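Local coordinates for CmeC (PDB 4MT4), which forms an outer membrane channel of the outer membrane factor family and probably carries substrates out of the cell as part of an efflux system, at the interface of chains A and B. Numbering follows the deposited sequence. Chains: chain A/B, CmeC.

Contact 1: the interface of chains A and B. Residues chain A 352-353, 356-357; chain B 62, 65-66, 69.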
loop_
_atom_site.group_PDB
_atom_site.type_symbol
_atom_site.label_atom_id
_atom_site.label_comp_id
_atom_site.label_asym_id
_atom_site.label_seq_id
_atom_site.Cartn_x
_atom_site.Cartn_y
_atom_site.Cartn_z
ATOM N N ASP A 352 -17.955 3.300 -13.981
ATOM C CA ASP A 352 -17.341 2.123 -14.585
ATOM C C ASP A 352 -16.262 1.555 -13.671
ATOM O O ASP A 352 -16.175 0.343 -13.477
ATOM C CB ASP A 352 -16.742 2.459 -15.954
ATOM C CG ASP A 352 -17.790 2.894 -16.963
ATOM O OD1 ASP A 352 -18.971 2.529 -16.789
ATOM O OD2 ASP A 352 -17.432 3.595 -17.933
ATOM N N GLU A 353 -15.440 2.440 -13.118
ATOM C CA GLU A 353 -14.383 2.044 -12.194
ATOM C C GLU A 353 -14.972 1.383 -10.952
ATOM O O GLU A 353 -14.423 0.414 -10.431
ATOM C CB GLU A 353 -13.536 3.255 -11.800
ATOM C CG GLU A 353 -12.389 2.935 -10.849
ATOM C CD GLU A 353 -11.547 4.152 -10.518
ATOM O OE1 GLU A 353 -11.753 5.211 -11.147
ATOM O OE2 GLU A 353 -10.678 4.050 -9.627
ATOM N N VAL A 356 -16.119 -2.145 -12.001
ATOM C CA VAL A 356 -14.995 -3.066 -12.126
ATOM C C VAL A 356 -14.493 -3.477 -10.746
ATOM O O VAL A 356 -14.129 -4.633 -10.526
ATOM C CB VAL A 356 -13.846 -2.445 -12.947
ATOM C CG1 VAL A 356 -12.614 -3.335 -12.923
ATOM C CG2 VAL A 356 -14.298 -2.202 -14.375
ATOM N N ASN A 357 -14.488 -2.523 -9.820
ATOM C CA ASN A 357 -14.153 -2.814 -8.434
ATOM C C ASN A 357 -15.112 -3.836 -7.841
ATOM O O ASN A 357 -14.712 -4.692 -7.054
ATOM C CB ASN A 357 -14.170 -1.540 -7.591
ATOM C CG ASN A 357 -13.021 -0.608 -7.914
ATOM O OD1 ASN A 357 -11.990 -1.029 -8.441
ATOM N ND2 ASN A 357 -13.188 0.668 -7.588
ATOM N N LEU B 62 -9.319 -1.498 -15.154
ATOM C CA LEU B 62 -9.113 -0.295 -14.354
ATOM C C LEU B 62 -8.097 0.636 -15.005
ATOM O O LEU B 62 -8.296 1.847 -15.060
ATOM C CB LEU B 62 -8.650 -0.660 -12.943
ATOM C CG LEU B 62 -9.686 -1.278 -12.003
ATOM C CD1 LEU B 62 -9.031 -1.739 -10.708
ATOM C CD2 LEU B 62 -10.804 -0.287 -11.719
ATOM N N ILE B 65 -9.678 2.316 -17.921
ATOM C CA ILE B 65 -10.605 3.353 -17.486
ATOM C C ILE B 65 -9.853 4.599 -17.031
ATOM O O ILE B 65 -10.256 5.723 -17.333
ATOM C CB ILE B 65 -11.511 2.845 -16.346
ATOM C CG1 ILE B 65 -12.378 1.684 -16.838
ATOM C CG2 ILE B 65 -12.390 3.964 -15.810
ATOM C CD1 ILE B 65 -13.152 0.996 -15.740
ATOM N N HIS B 66 -8.755 4.388 -16.308
ATOM C CA HIS B 66 -7.901 5.484 -15.862
ATOM C C HIS B 66 -7.398 6.298 -17.050
ATOM O O HIS B 66 -7.248 7.516 -16.963
ATOM C CB HIS B 66 -6.718 4.951 -15.052
ATOM C CG HIS B 66 -7.102 4.389 -13.717
ATOM N ND1 HIS B 66 -8.229 4.796 -13.035
ATOM C CD2 HIS B 66 -6.510 3.451 -12.941
ATOM C CE1 HIS B 66 -8.313 4.133 -11.895
ATOM N NE2 HIS B 66 -7.283 3.311 -11.814
ATOM N N GLN B 69 -10.333 8.321 -18.324
ATOM C CA GLN B 69 -10.554 9.420 -17.393
ATOM C C GLN B 69 -9.597 10.572 -17.678
ATOM O O GLN B 69 -9.978 11.741 -17.612
ATOM C CB GLN B 69 -10.391 8.943 -15.949
ATOM C CG GLN B 69 -11.500 8.021 -15.469
ATOM C CD GLN B 69 -11.163 7.326 -14.164
ATOM O OE1 GLN B 69 -9.994 7.120 -13.840
ATOM N NE2 GLN B 69 -12.192 6.962 -13.407
#
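A:Glu353 reaches across to B:Gln69 and B:His66 where two long helices of an outer membrane factor trimer pack together, A:339-405 against B:58-79, in the alpha-helical part of the channel. The polar contact runs through one carboxylate oxygen. The amide NE2 of B:Gln69 donates to A:Glu353 OE1 over 2.9 Å in a nearly straight bond, 165° at the hydrogen, with the oxygen lying close to the amide plane. On the B side the same amide is held in turn: B:Gln69 OE1 accepts from the imidazole ND1 of B:His66 at 3.0 Å, which probably helps to fix the amide's rotation, with the NH2 of B:Gln69 turned to the glutamate. The carboxylate stands almost perpendicular to the imidazole, planes 81° apart, and A:Glu353 OE2 meets the ring edge, 3.3 Å from B:His66 CE1. The glutamate gets there fully extended, with CG opposite the backbone N (chi1 -179°). Apolar packing comes from B:Leu62, B:Ile65 and A:Val356. B:Leu62 sets CD2 against the glutamate stem, 3.7 Å from A:Glu353 CG, and lies crosswise to it. The two methyls of A:Val356 divide the neighbours, CG1 resting on B:Leu62 CG and CG2 3.7 Å from B:Ile65 CD1. In a separate van der Waals contact, B:Leu62 CD2 approaches A:Asn357 OD1.

Contact 2: the interface of chains A and B. Residues chain A 323-326; chain B 92-95.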
loop_
_atom_site.group_PDB
_atom_site.type_symbol
_atom_site.label_atom_id
_atom_site.label_comp_id
_atom_site.label_asym_id
_atom_site.label_seq_id
_atom_site.Cartn_x
_atom_site.Cartn_y
_atom_site.Cartn_z
ATOM N N THR A 323 -36.537 48.085 3.826
ATOM C CA THR A 323 -36.380 47.664 2.440
ATOM C C THR A 323 -36.418 46.143 2.301
ATOM O O THR A 323 -36.112 45.413 3.245
ATOM C CB THR A 323 -35.055 48.184 1.841
ATOM O OG1 THR A 323 -34.981 47.825 0.455
ATOM C CG2 THR A 323 -33.861 47.591 2.580
ATOM N N TRP A 324 -36.804 45.678 1.119
ATOM C CA TRP A 324 -36.757 44.258 0.800
ATOM C C TRP A 324 -36.676 44.038 -0.703
ATOM O O TRP A 324 -36.957 44.941 -1.489
ATOM C CB TRP A 324 -37.976 43.518 1.371
ATOM C CG TRP A 324 -39.310 44.104 0.998
ATOM C CD1 TRP A 324 -40.113 44.869 1.792
ATOM C CD2 TRP A 324 -40.002 43.961 -0.251
ATOM N NE1 TRP A 324 -41.255 45.217 1.116
ATOM C CE2 TRP A 324 -41.213 44.673 -0.140
ATOM C CE3 TRP A 324 -39.716 43.304 -1.453
ATOM C CZ2 TRP A 324 -42.135 44.749 -1.183
ATOM C CZ3 TRP A 324 -40.631 43.382 -2.487
ATOM C CH2 TRP A 324 -41.826 44.099 -2.346
ATOM N N ASN A 325 -36.285 42.830 -1.093
ATOM C CA ASN A 325 -36.327 42.419 -2.490
ATOM C C ASN A 325 -36.399 40.902 -2.630
ATOM O O ASN A 325 -36.024 40.163 -1.724
ATOM C CB ASN A 325 -35.117 42.960 -3.257
ATOM C CG ASN A 325 -33.805 42.377 -2.770
ATOM O OD1 ASN A 325 -33.119 42.974 -1.942
ATOM N ND2 ASN A 325 -33.444 41.209 -3.292
ATOM N N ILE A 326 -36.895 40.447 -3.773
ATOM C CA ILE A 326 -36.975 39.025 -4.067
ATOM C C ILE A 326 -36.654 38.832 -5.544
ATOM O O ILE A 326 -37.045 39.644 -6.378
ATOM C CB ILE A 326 -38.368 38.442 -3.718
ATOM C CG1 ILE A 326 -38.395 36.927 -3.925
ATOM C CG2 ILE A 326 -39.469 39.124 -4.524
ATOM C CD1 ILE A 326 -39.700 36.279 -3.520
ATOM N N SER B 92 -36.896 40.412 -10.729
ATOM C CA SER B 92 -36.789 40.816 -9.335
ATOM C C SER B 92 -37.651 42.032 -9.015
ATOM O O SER B 92 -37.843 42.912 -9.853
ATOM C CB SER B 92 -35.331 41.108 -8.977
ATOM O OG SER B 92 -34.798 42.136 -9.793
ATOM N N ARG B 93 -38.171 42.066 -7.795
ATOM C CA ARG B 93 -38.949 43.196 -7.308
ATOM C C ARG B 93 -38.320 43.714 -6.024
ATOM O O ARG B 93 -37.842 42.928 -5.210
ATOM C CB ARG B 93 -40.405 42.790 -7.075
ATOM C CG ARG B 93 -41.271 43.885 -6.475
ATOM C CD ARG B 93 -42.746 43.595 -6.686
ATOM N NE ARG B 93 -43.597 44.639 -6.124
ATOM C CZ ARG B 93 -43.891 45.778 -6.742
ATOM N NH1 ARG B 93 -43.395 46.031 -7.946
ATOM N NH2 ARG B 93 -44.676 46.669 -6.152
ATOM N N ALA B 94 -38.309 45.030 -5.844
ATOM C CA ALA B 94 -37.654 45.618 -4.681
ATOM C C ALA B 94 -38.392 46.831 -4.132
ATOM O O ALA B 94 -38.850 47.691 -4.884
ATOM C CB ALA B 94 -36.222 45.998 -5.026
ATOM N N LYS B 95 -38.504 46.888 -2.810
ATOM C CA LYS B 95 -38.970 48.090 -2.135
ATOM C C LYS B 95 -37.765 48.906 -1.700
ATOM O O LYS B 95 -37.165 48.639 -0.659
ATOM C CB LYS B 95 -39.848 47.754 -0.929
ATOM C CG LYS B 95 -40.330 48.985 -0.172
ATOM C CD LYS B 95 -41.215 48.633 1.016
ATOM C CE LYS B 95 -40.398 48.288 2.250
ATOM N NZ LYS B 95 -41.277 48.010 3.423
HETATM O O HOH W 1 -43.341 46.766 2.924
#
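The indole of A:Trp324 carries the side chain of B:Lys95 on one face, an example of a lysine stem used as an apolar cover. B:Lys95 CB sits over both rings, 3.6 Å from the centroid of the five-membered one, in a CH-pi contact, while CD and CE run on past the pyrrole nitrogen. The lysine crosses the indole at about a right angle and bends at chi3 (84°), which brings its amine nitrogen NZ round toward the ring's NE1 edge. At that edge, in the ring plane, a water stands 3.2 Å from A:Trp324 NE1 and also meets B:Lys95 NZ. At the benzo end, B:Arg93 CG lies 4.1 Å from A:Trp324 CZ3. Behind these side chains the strands A:322-335 and B:84-96 pair antiparallel, joining neighbouring subunits across the beta-barrel wall of the channel. B:Lys95 N donates to A:Trp324 O at 2.8 Å. Further along, A:Ile326 and B:Arg93 exchange two backbone bonds, each 3.0 Å between the N of one residue and the O of the other. On the opposite side of the sheet from the indole, A:Asn325 CB packs on B:Ala94 CB. A side chain adds to the backbone bonds: the hydroxyl OG1 of A:Thr323 donates to B:Lys95 O at 2.6 Å.

Contact 3: the interface of chains A and B. Residues chain A 370; chain B 226, 229, 233, 242-246.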
loop_
_atom_site.group_PDB
_atom_site.type_symbol
_atom_site.label_atom_id
_atom_site.label_comp_id
_atom_site.label_asym_id
_atom_site.label_seq_id
_atom_site.Cartn_x
_atom_site.Cartn_y
_atom_site.Cartn_z
ATOM N N ARG A 370 -13.437 -20.926 -2.523
ATOM C CA ARG A 370 -12.959 -22.187 -3.076
ATOM C C ARG A 370 -11.780 -22.733 -2.282
ATOM O O ARG A 370 -11.795 -23.886 -1.852
ATOM C CB ARG A 370 -12.550 -22.033 -4.540
ATOM C CG ARG A 370 -11.973 -23.313 -5.130
ATOM C CD ARG A 370 -11.379 -23.104 -6.510
ATOM N NE ARG A 370 -11.098 -24.371 -7.177
ATOM C CZ ARG A 370 -10.958 -24.510 -8.492
ATOM N NH1 ARG A 370 -11.077 -23.455 -9.288
ATOM N NH2 ARG A 370 -10.704 -25.703 -9.012
ATOM N N GLU B 226 -3.722 -26.020 -5.193
ATOM C CA GLU B 226 -4.980 -25.289 -5.100
ATOM C C GLU B 226 -4.750 -23.793 -4.923
ATOM O O GLU B 226 -5.575 -22.979 -5.341
ATOM C CB GLU B 226 -5.825 -25.828 -3.946
ATOM C CG GLU B 226 -6.529 -27.137 -4.257
ATOM C CD GLU B 226 -7.622 -26.973 -5.295
ATOM O OE1 GLU B 226 -8.286 -25.914 -5.302
ATOM O OE2 GLU B 226 -7.820 -27.903 -6.106
ATOM N N LEU B 229 -3.932 -22.483 -8.356
ATOM C CA LEU B 229 -5.112 -22.623 -9.199
ATOM C C LEU B 229 -6.037 -21.439 -8.953
ATOM O O LEU B 229 -6.543 -20.827 -9.895
ATOM C CB LEU B 229 -5.840 -23.940 -8.920
ATOM C CG LEU B 229 -6.316 -24.737 -10.141
ATOM C CD1 LEU B 229 -7.379 -25.750 -9.742
ATOM C CD2 LEU B 229 -6.826 -23.826 -11.251
ATOM N N LYS B 233 -7.223 -18.398 -11.562
ATOM C CA LYS B 233 -8.640 -18.134 -11.798
ATOM C C LYS B 233 -8.972 -16.657 -11.607
ATOM O O LYS B 233 -9.665 -16.056 -12.427
ATOM C CB LYS B 233 -9.506 -18.987 -10.869
ATOM C CG LYS B 233 -9.442 -20.477 -11.150
ATOM C CD LYS B 233 -9.922 -20.792 -12.553
ATOM C CE LYS B 233 -9.914 -22.288 -12.819
ATOM N NZ LYS B 233 -10.273 -22.596 -14.231
ATOM N N ASP B 242 -16.546 -21.514 -13.071
ATOM C CA ASP B 242 -15.175 -21.831 -13.455
ATOM C C ASP B 242 -14.231 -21.600 -12.282
ATOM O O ASP B 242 -13.336 -22.404 -12.018
ATOM C CB ASP B 242 -14.747 -20.985 -14.657
ATOM C CG ASP B 242 -13.272 -21.127 -14.980
ATOM O OD1 ASP B 242 -12.728 -22.240 -14.833
ATOM O OD2 ASP B 242 -12.656 -20.119 -15.385
ATOM N N ILE B 243 -14.444 -20.490 -11.586
ATOM C CA ILE B 243 -13.644 -20.135 -10.422
ATOM C C ILE B 243 -13.841 -21.143 -9.299
ATOM O O ILE B 243 -12.885 -21.537 -8.636
ATOM C CB ILE B 243 -13.999 -18.723 -9.916
ATOM C CG1 ILE B 243 -13.604 -17.675 -10.956
ATOM C CG2 ILE B 243 -13.322 -18.432 -8.581
ATOM C CD1 ILE B 243 -14.198 -16.320 -10.698
ATOM N N LEU B 244 -15.082 -21.574 -9.105
ATOM C CA LEU B 244 -15.420 -22.462 -7.999
ATOM C C LEU B 244 -15.030 -23.923 -8.220
ATOM O O LEU B 244 -14.473 -24.559 -7.324
ATOM C CB LEU B 244 -16.922 -22.389 -7.711
ATOM C CG LEU B 244 -17.411 -21.331 -6.723
ATOM C CD1 LEU B 244 -18.930 -21.327 -6.655
ATOM C CD2 LEU B 244 -16.818 -21.585 -5.348
ATOM N N TYR B 245 -15.323 -24.459 -9.401
ATOM C CA TYR B 245 -15.274 -25.907 -9.584
ATOM C C TYR B 245 -14.294 -26.408 -10.647
ATOM O O TYR B 245 -13.811 -27.537 -10.560
ATOM C CB TYR B 245 -16.678 -26.426 -9.906
ATOM C CG TYR B 245 -17.721 -26.010 -8.893
ATOM C CD1 TYR B 245 -17.694 -26.507 -7.594
ATOM C CD2 TYR B 245 -18.733 -25.120 -9.232
ATOM C CE1 TYR B 245 -18.643 -26.126 -6.664
ATOM C CE2 TYR B 245 -19.686 -24.734 -8.309
ATOM C CZ TYR B 245 -19.637 -25.240 -7.026
ATOM O OH TYR B 245 -20.584 -24.861 -6.102
ATOM N N LYS B 246 -13.994 -25.585 -11.646
ATOM C CA LYS B 246 -13.162 -26.042 -12.756
ATOM C C LYS B 246 -11.666 -26.047 -12.440
ATOM O O LYS B 246 -11.217 -25.433 -11.474
ATOM C CB LYS B 246 -13.415 -25.187 -13.996
ATOM C CG LYS B 246 -14.764 -25.426 -14.646
ATOM C CD LYS B 246 -14.755 -24.980 -16.096
ATOM C CE LYS B 246 -16.003 -25.450 -16.823
ATOM N NZ LYS B 246 -15.773 -25.562 -18.289
#
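The backbone carbonyl B:Lys246 O is gripped by both terminal nitrogens of the A:Arg370 guanidinium, a case of an arginine that reads main chain as well as an acid. A:Arg370 NH2 gives the firmer bond, at 2.5 Å from B:Lys246 O, and NH1 adds a weak one. The oxygen lies at the guanidinium edge, whereas the donor NH2 stands above the carbonyl plane, 38° out of it, and so off the lone-pair direction. A:Arg370 NH1 also donates to B:Ile243 O over 2.7 Å, again from above the carbonyl plane and with a bent path, 134° at the hydrogen. The arginine thus ties B:Ile243 O, in the short helix B:240-245, to B:Lys246 O just after it. One face of the A:Arg370 guanidinium has B:Leu244 O 3.4 Å above its plane, toward the rim. Helix B:201-236 supplies other neighbours: B:Leu229 CD1 comes 3.4 Å from A:Arg370 NH2, and the carboxylate of B:Glu226 makes a long salt bridge to NE. To enter this cleft between two segments of chain B, the arginine leaves helix A:339-405 extended from CG to NE, with CG opposite its backbone N (chi1 177°). The carbonyls and the glutamate would probably help to stabilise its positive charge. Within chain B, B:Lys233 links the long helix to the short one, its NZ donating to the syn side of the B:Asp242 carboxylate oxygen OD1 at 2.6 Å.

Contact 4: the interface of chains A and B. Residues chain A 112-113, 309-311; chain B 99-101.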
loop_
_atom_site.group_PDB
_atom_site.type_symbol
_atom_site.label_atom_id
_atom_site.label_comp_id
_atom_site.label_asym_id
_atom_site.label_seq_id
_atom_site.Cartn_x
_atom_site.Cartn_y
_atom_site.Cartn_z
ATOM N N ASN A 112 -22.398 58.121 2.266
ATOM C CA ASN A 112 -22.337 56.887 3.039
ATOM C C ASN A 112 -23.453 55.925 2.658
ATOM O O ASN A 112 -24.459 56.327 2.080
ATOM C CB ASN A 112 -22.408 57.187 4.536
ATOM C CG ASN A 112 -21.287 58.088 5.004
ATOM O OD1 ASN A 112 -20.159 57.993 4.524
ATOM N ND2 ASN A 112 -21.592 58.975 5.941
ATOM N N ASP A 113 -23.268 54.650 2.985
ATOM C CA ASP A 113 -24.300 53.646 2.752
ATOM C C ASP A 113 -24.276 52.593 3.854
ATOM O O ASP A 113 -23.303 51.855 4.002
ATOM C CB ASP A 113 -24.123 52.992 1.380
ATOM C CG ASP A 113 -25.334 52.180 0.959
ATOM O OD1 ASP A 113 -26.419 52.382 1.542
ATOM O OD2 ASP A 113 -25.205 51.348 0.038
ATOM N N GLU A 309 -31.784 50.057 4.871
ATOM C CA GLU A 309 -30.731 50.785 4.169
ATOM C C GLU A 309 -30.903 52.294 4.327
ATOM O O GLU A 309 -31.999 52.826 4.167
ATOM C CB GLU A 309 -30.702 50.418 2.683
ATOM C CG GLU A 309 -29.596 51.125 1.911
ATOM C CD GLU A 309 -29.553 50.745 0.444
ATOM O OE1 GLU A 309 -30.482 50.056 -0.025
ATOM O OE2 GLU A 309 -28.584 51.138 -0.242
ATOM N N SER A 310 -29.807 52.976 4.638
ATOM C CA SER A 310 -29.837 54.420 4.813
ATOM C C SER A 310 -28.488 55.042 4.480
ATOM O O SER A 310 -27.459 54.371 4.517
ATOM C CB SER A 310 -30.237 54.779 6.245
ATOM O OG SER A 310 -30.240 56.185 6.436
ATOM N N GLY A 311 -28.502 56.329 4.152
ATOM C CA GLY A 311 -27.278 57.066 3.909
ATOM C C GLY A 311 -26.714 57.603 5.208
ATOM O O GLY A 311 -25.585 58.090 5.261
ATOM N N ASN B 99 -34.604 56.320 2.615
ATOM C CA ASN B 99 -33.287 56.737 3.074
ATOM C C ASN B 99 -32.149 56.137 2.256
ATOM O O ASN B 99 -30.978 56.425 2.503
ATOM C CB ASN B 99 -33.110 56.374 4.549
ATOM C CG ASN B 99 -34.057 57.139 5.455
ATOM O OD1 ASN B 99 -34.400 58.288 5.181
ATOM N ND2 ASN B 99 -34.487 56.502 6.538
ATOM N N ALA B 100 -32.495 55.301 1.282
ATOM C CA ALA B 100 -31.494 54.728 0.392
ATOM C C ALA B 100 -30.924 55.818 -0.510
ATOM O O ALA B 100 -31.679 56.577 -1.116
ATOM C CB ALA B 100 -32.094 53.598 -0.435
ATOM N N PRO B 101 -29.585 55.899 -0.597
ATOM C CA PRO B 101 -28.879 56.926 -1.375
ATOM C C PRO B 101 -29.282 56.955 -2.850
ATOM O O PRO B 101 -29.160 57.993 -3.502
ATOM C CB PRO B 101 -27.406 56.524 -1.228
ATOM C CG PRO B 101 -27.353 55.740 0.033
ATOM C CD PRO B 101 -28.649 54.991 0.087
HETATM O O HOH W 2 -30.222 58.871 4.197
#
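B:Pro101 presses CG and CD of its ring against chain A, burying 60 Å² in a contact made here mostly by packing, with a weak direct hydrogen bond beside it. B:Pro101 CG lies 3.6 Å from the backbone carbonyl A:Asn112 O, and its CD is 3.7 Å from the carboxylate oxygen A:Asp113 OD1. The aspartate side chain crosses the proline at about a right angle. A second carboxylate approaches CD: A:Glu309 OE2 is 3.9 Å from B:Pro101 CD. The extended glutamate crosses the proline at a slant, its CG opposite the backbone N (chi1 -179°), and its carboxyl carbon CD meets the methyl B:Ala100 CB. The third element of the patch, B:Ala100 itself, links the proline to B:Asn99. There the hydroxyl A:Ser310 OG sits 3.4 Å from B:Asn99 CB. The backbone N of A:Gly311 makes a weak, bent bond to B:Asn99 O, and a water placed 3.1 Å from A:Gly311 N also meets that carbonyl, giving the loop a second, indirect tie. The site lies near the distal end of the beta-barrel, where a loop of chain B following strand 84-96 leans on strands 109-124 and 308-310 of its neighbour.

Two pairs of sites mark the seam between neighbouring subunits. Contact 2 and contact 4 lie about 15 Å apart between their C-alpha centres, both in the barrel, and are linked through chain B, whose strand 84-96 leads into the loop of contact 4. Contact 1 and contact 3 share helix 339-405 of chain A and are about 25 Å apart in the helical part. Contact 3 and contact 4 are separated by about 81 Å. The same two chains therefore meet by strand pairing and loop packing at one end and by helix packing and an arginine bonded to main chain in the helical part, as suits a trimer with a continuous wall.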